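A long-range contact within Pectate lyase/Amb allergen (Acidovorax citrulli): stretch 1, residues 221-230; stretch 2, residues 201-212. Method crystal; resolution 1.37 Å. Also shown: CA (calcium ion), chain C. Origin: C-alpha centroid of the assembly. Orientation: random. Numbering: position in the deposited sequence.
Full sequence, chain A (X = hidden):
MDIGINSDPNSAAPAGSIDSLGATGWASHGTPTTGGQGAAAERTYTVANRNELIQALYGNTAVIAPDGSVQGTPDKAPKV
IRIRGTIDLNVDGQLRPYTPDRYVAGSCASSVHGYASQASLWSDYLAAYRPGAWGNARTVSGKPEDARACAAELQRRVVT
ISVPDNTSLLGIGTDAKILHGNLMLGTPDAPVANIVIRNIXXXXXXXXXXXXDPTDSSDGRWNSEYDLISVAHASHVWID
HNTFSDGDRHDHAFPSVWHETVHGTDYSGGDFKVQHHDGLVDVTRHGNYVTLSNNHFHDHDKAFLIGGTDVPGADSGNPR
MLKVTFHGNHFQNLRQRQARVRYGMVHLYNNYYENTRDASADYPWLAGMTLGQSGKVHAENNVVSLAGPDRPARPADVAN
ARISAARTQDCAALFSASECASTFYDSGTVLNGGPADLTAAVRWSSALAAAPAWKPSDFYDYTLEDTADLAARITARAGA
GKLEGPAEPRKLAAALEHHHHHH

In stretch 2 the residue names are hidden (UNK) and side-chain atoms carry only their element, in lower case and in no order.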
# COMPACT_ATOMS: atom_id res chain seq x y z
N ARG A 221 13.92 -17.46 -11.33
CA ARG A 221 12.88 -16.56 -10.85
C ARG A 221 12.65 -16.81 -9.38
O ARG A 221 12.84 -17.93 -8.89
CB ARG A 221 11.54 -16.82 -11.55
CG ARG A 221 11.52 -16.56 -13.04
CD ARG A 221 11.57 -15.06 -13.36
NE ARG A 221 11.38 -14.76 -14.78
CZ ARG A 221 12.35 -14.72 -15.68
NH1 ARG A 221 13.61 -14.94 -15.32
NH2 ARG A 221 12.06 -14.44 -16.95
N TRP A 222 12.19 -15.77 -8.69
CA TRP A 222 11.60 -15.93 -7.36
C TRP A 222 10.13 -16.27 -7.51
O TRP A 222 9.43 -15.59 -8.23
CB TRP A 222 11.71 -14.63 -6.57
CG TRP A 222 13.11 -14.28 -6.11
CD1 TRP A 222 14.01 -13.45 -6.73
CD2 TRP A 222 13.77 -14.76 -4.92
NE1 TRP A 222 15.18 -13.40 -6.01
CE2 TRP A 222 15.07 -14.19 -4.90
CE3 TRP A 222 13.39 -15.62 -3.88
CZ2 TRP A 222 15.96 -14.41 -3.86
CZ3 TRP A 222 14.30 -15.85 -2.86
CH2 TRP A 222 15.57 -15.25 -2.86
N ASN A 223 9.67 -17.29 -6.78
CA ASN A 223 8.27 -17.67 -6.84
C ASN A 223 7.68 -17.78 -5.46
O ASN A 223 8.35 -18.23 -4.52
CB ASN A 223 8.08 -19.01 -7.54
CG ASN A 223 8.51 -18.96 -9.01
OD1 ASN A 223 7.94 -18.22 -9.82
ND2 ASN A 223 9.48 -19.77 -9.36
N SER A 224 6.40 -17.41 -5.36
CA SER A 224 5.63 -17.49 -4.13
C SER A 224 4.41 -18.38 -4.33
O SER A 224 4.06 -18.76 -5.45
CB SER A 224 5.22 -16.09 -3.68
OG SER A 224 6.32 -15.43 -3.07
N GLU A 225 3.78 -18.73 -3.22
CA GLU A 225 2.83 -19.84 -3.20
C GLU A 225 1.37 -19.48 -2.96
O GLU A 225 0.51 -20.36 -3.12
CB GLU A 225 3.27 -20.84 -2.13
CG GLU A 225 4.61 -21.50 -2.44
CD GLU A 225 4.53 -22.39 -3.65
OE1 GLU A 225 3.57 -23.18 -3.71
OE2 GLU A 225 5.42 -22.29 -4.55
N TYR A 226 1.06 -18.25 -2.57
CA TYR A 226 -0.31 -17.96 -2.09
C TYR A 226 -1.11 -17.10 -3.04
O TYR A 226 -0.66 -16.02 -3.46
CB TYR A 226 -0.30 -17.35 -0.68
CG TYR A 226 0.61 -18.11 0.24
CD1 TYR A 226 0.49 -19.48 0.38
CD2 TYR A 226 1.64 -17.48 0.91
CE1 TYR A 226 1.36 -20.21 1.17
CE2 TYR A 226 2.53 -18.18 1.69
CZ TYR A 226 2.38 -19.55 1.84
OH TYR A 226 3.27 -20.28 2.59
N ASP A 227 -2.29 -17.61 -3.40
CA ASP A 227 -3.29 -16.85 -4.14
C ASP A 227 -4.27 -16.26 -3.15
O ASP A 227 -4.31 -16.68 -2.00
CB ASP A 227 -4.11 -17.79 -5.03
CG ASP A 227 -3.25 -18.61 -5.96
OD1 ASP A 227 -2.19 -18.12 -6.41
OD2 ASP A 227 -3.65 -19.76 -6.27
N LEU A 228 -5.10 -15.31 -3.56
CA LEU A 228 -6.21 -14.93 -2.69
C LEU A 228 -7.28 -16.03 -2.67
O LEU A 228 -7.85 -16.32 -1.61
CB LEU A 228 -6.78 -13.56 -3.08
CG LEU A 228 -5.78 -12.43 -2.72
CD1 LEU A 228 -6.11 -11.15 -3.47
CD2 LEU A 228 -5.75 -12.18 -1.21
N ILE A 229 -7.55 -16.64 -3.83
CA ILE A 229 -8.44 -17.80 -3.91
C ILE A 229 -7.81 -18.81 -4.87
O ILE A 229 -7.41 -18.43 -6.00
CB ILE A 229 -9.86 -17.43 -4.41
CG1 ILE A 229 -10.51 -16.35 -3.54
CG2 ILE A 229 -10.74 -18.68 -4.46
CD1 ILE A 229 -11.85 -15.85 -4.09
N SER A 230 -7.71 -20.06 -4.44
CA SER A 230 -7.25 -21.15 -5.29
C SER A 230 -8.41 -22.10 -5.52
O SER A 230 -9.09 -22.50 -4.55
CB SER A 230 -6.12 -21.93 -4.62
OG SER A 230 -5.01 -21.09 -4.31
N UNK A 201 -13.57 -7.44 0.20
CA UNK A 201 -12.31 -6.93 -0.34
C UNK A 201 -11.16 -7.82 0.14
O UNK A 201 -10.90 -7.90 1.34
o UNK A 201 -13.10 -4.69 -0.55
c UNK A 201 -10.74 -4.93 -0.36
c UNK A 201 -12.10 -5.47 0.08
N UNK A 202 -10.50 -8.49 -0.81
CA UNK A 202 -9.41 -9.40 -0.55
C UNK A 202 -8.11 -8.66 -0.85
O UNK A 202 -7.98 -8.06 -1.92
c UNK A 202 -9.50 -10.60 -1.49
c UNK A 202 -12.89 -12.34 -1.48
c UNK A 202 -10.62 -11.56 -1.19
c UNK A 202 -11.87 -11.42 -1.77
c UNK A 202 -11.38 -13.52 -0.02
c UNK A 202 -10.39 -12.62 -0.31
c UNK A 202 -12.64 -13.39 -0.62
N UNK A 203 -7.14 -8.69 0.07
CA UNK A 203 -5.86 -8.00 -0.19
C UNK A 203 -4.66 -8.84 0.18
O UNK A 203 -4.60 -9.42 1.27
c UNK A 203 -6.78 -5.66 0.35
o UNK A 203 -7.66 -3.65 1.22
o UNK A 203 -5.64 -4.21 1.87
c UNK A 203 -6.68 -4.43 1.22
c UNK A 203 -5.72 -6.72 0.65
N UNK A 204 -3.69 -8.88 -0.74
CA UNK A 204 -2.28 -9.09 -0.40
C UNK A 204 -2.00 -10.46 0.21
O UNK A 204 -1.65 -10.57 1.39
o UNK A 204 0.44 -8.56 -0.07
c UNK A 204 -0.30 -7.94 0.72
c UNK A 204 -1.80 -7.95 0.52
o UNK A 204 0.14 -7.31 1.69
N UNK A 205 -2.16 -11.50 -0.61
CA UNK A 205 -1.77 -12.85 -0.20
C UNK A 205 -0.26 -12.93 -0.34
O UNK A 205 0.27 -13.22 -1.42
c UNK A 205 -2.47 -13.89 -1.07
N UNK A 206 0.43 -12.61 0.75
CA UNK A 206 1.87 -12.33 0.74
C UNK A 206 2.64 -13.51 1.30
O UNK A 206 2.35 -14.02 2.39
c UNK A 206 6.03 -9.32 1.34
c UNK A 206 4.98 -8.83 0.56
c UNK A 206 5.81 -10.40 2.21
c UNK A 206 3.72 -9.42 0.65
c UNK A 206 3.48 -10.49 1.50
c UNK A 206 4.54 -10.98 2.28
c UNK A 206 2.10 -11.10 1.62
N UNK A 207 3.64 -13.96 0.55
CA UNK A 207 4.49 -15.07 0.95
C UNK A 207 5.78 -14.48 1.49
O UNK A 207 6.54 -13.84 0.76
c UNK A 207 4.75 -15.93 -0.29
o UNK A 207 5.33 -18.15 -0.83
o UNK A 207 6.21 -17.32 1.01
c UNK A 207 5.48 -17.22 -0.01
N UNK A 208 6.02 -14.68 2.78
CA UNK A 208 7.24 -14.18 3.41
C UNK A 208 8.48 -14.99 3.10
O UNK A 208 9.57 -14.57 3.48
o UNK A 208 6.81 -11.74 5.09
c UNK A 208 7.03 -14.09 4.91
c UNK A 208 6.27 -12.85 5.28
o UNK A 208 5.13 -12.98 5.75
N UNK A 209 8.31 -16.12 2.41
CA UNK A 209 9.42 -17.04 2.15
C UNK A 209 9.44 -17.49 0.69
O UNK A 209 9.39 -18.68 0.39
c UNK A 209 8.51 -17.11 6.65
c UNK A 209 10.89 -16.95 6.34
c UNK A 209 9.35 -18.22 3.13
c UNK A 209 10.75 -17.44 5.06
c UNK A 209 8.37 -17.60 5.36
c UNK A 209 9.77 -16.78 7.14
c UNK A 209 9.49 -17.77 4.55
N UNK A 210 9.54 -16.52 -0.25
CA UNK A 210 9.63 -16.91 -1.66
C UNK A 210 10.87 -17.75 -1.91
O UNK A 210 11.89 -17.59 -1.22
c UNK A 210 9.75 -15.08 -0.05
c UNK A 210 9.73 -15.56 -2.38
c UNK A 210 10.34 -14.66 -1.36
N UNK A 211 10.78 -18.64 -2.89
CA UNK A 211 11.86 -19.53 -3.22
C UNK A 211 12.54 -19.03 -4.47
O UNK A 211 11.88 -18.65 -5.44
n UNK A 211 12.00 -24.36 -3.74
c UNK A 211 12.40 -21.96 -3.82
c UNK A 211 11.79 -23.22 -4.40
c UNK A 211 11.32 -20.93 -3.49
o UNK A 211 11.10 -23.16 -5.43
N UNK A 212 13.87 -19.06 -4.47
CA UNK A 212 14.61 -18.81 -5.70
C UNK A 212 14.73 -20.12 -6.48
O UNK A 212 15.23 -21.12 -5.95
c UNK A 212 16.85 -18.10 -6.63
c UNK A 212 16.00 -18.24 -5.41
c UNK A 212 16.93 -15.69 -10.08
n UNK A 212 18.50 -18.41 -8.14
c UNK A 212 15.87 -15.43 -9.17
c UNK A 212 17.98 -18.82 -6.93
c UNK A 212 17.86 -16.65 -9.82
c UNK A 212 17.74 -17.38 -8.63
c UNK A 212 15.74 -16.16 -8.00
c UNK A 212 16.68 -17.16 -7.72
CA CA C . -1.65 -19.95 -7.52
O HOH W 1 5.52 -18.88 3.10
O HOH W 2 10.76 -20.95 -6.96
O HOH W 3 9.07 -22.44 -7.22
O HOH W 4 -0.68 -21.25 -5.43
O HOH W 5 -0.10 -21.69 -8.80
O HOH W 6 -2.66 -22.38 -8.05

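Position 201 carries three side-chain atoms, one carbon bearing an oxygen and a second carbon, and lies out of reach of stretch 1. A carbon branched in this way directly on CA is Thr201.

At position 202 one carbon leads to a six-carbon ring without a hydroxyl, so it is Phe202. Its CB lies 4.0 Å from Leu228 CD1, and CZ, at the tip of the ring, is 4.3 Å from Ile229 CD1.

Position 203 has three carbons in a chain, the third carrying two oxygens, and points away: Glu203. Its contact is through the backbone, C lying 3.8 Å from Leu228 CD2.

Position 204 is one carbon shorter, two carbons with two oxygens on the second, hence Asp204. It too points away, at phi/psi 64/67.

Position 205 has a single carbon, which identifies Ala205. That CB points toward stretch 1 and is packed from several directions: 3.5 Å from Asp227 O, 3.7 Å from Leu228 CD2 and 4.1 Å from Tyr226 CB.

Position 206 again shows one carbon and a six-carbon ring, so it is Phe206. The CA-to-CB bond points away from stretch 1, and the side chain comes no nearer than 6.4 Å, while the backbone O sits 3.8 Å from Tyr226 CD2, at the edge of the tyrosine ring.

Position 207 has two carbons, the second with two oxygens: Asp207. Here the CA-to-CB bond points toward stretch 1. OD2 accepts a hydrogen bond from Glu225 N (2.9 Å, 139° at the hydrogen), and Asp207 OD1 accepts one from the backbone N of position 209 (2.8 Å). A water also donates to Asp207 OD1 (2.7 Å) and accepts from Tyr226 OH (2.7 Å), while CB lies 3.2 Å from Ser224 OG.

Position 208 shows the same composition, two carbons and two oxygens, but points away: Asp208.

Position 209 has one carbon and a six-carbon ring; its CA-to-CB bond points away, and nothing on stretch 1 is in contact with it. It is Phe209.

At position 210 three carbons close a ring onto the backbone N, which only proline does. Pro210 CB lies 4.0 Å from Trp222 CE3, and its O meets the edge of that indole, 3.4 Å from CZ3.

Position 211 has three carbons, the third bearing one oxygen and one nitrogen, giving Gln211. Its backbone pairs with Asn223: Asn223 N to Gln211 O is 2.9 Å and Gln211 N to Asn223 O is 3.0 Å, both near 164°. One water donates to Gln211 OE1 (2.7 Å) and accepts from Asn223 ND2 (3.0 Å).

Position 212 has one carbon and fused five- and six-membered rings with one nitrogen, an indole: Trp212. Its CB sits 3.8 Å from the centroid of the Trp222 six-membered ring, 7° off the normal, and its CE3 is 3.4 Å from Trp222 NE1.

The contact therefore works in three parts. A short antiparallel bridge sets the register and places both tryptophans on one face of the sheet, with Asn223 and Gln211 on the other. Asp207 ties together the loops beyond it, and Leu228 packs against Ala205 and Phe202. Together the stretches bury 871 Å².

Stretch 2, residues 201-212: TFEDAFDDFPQW
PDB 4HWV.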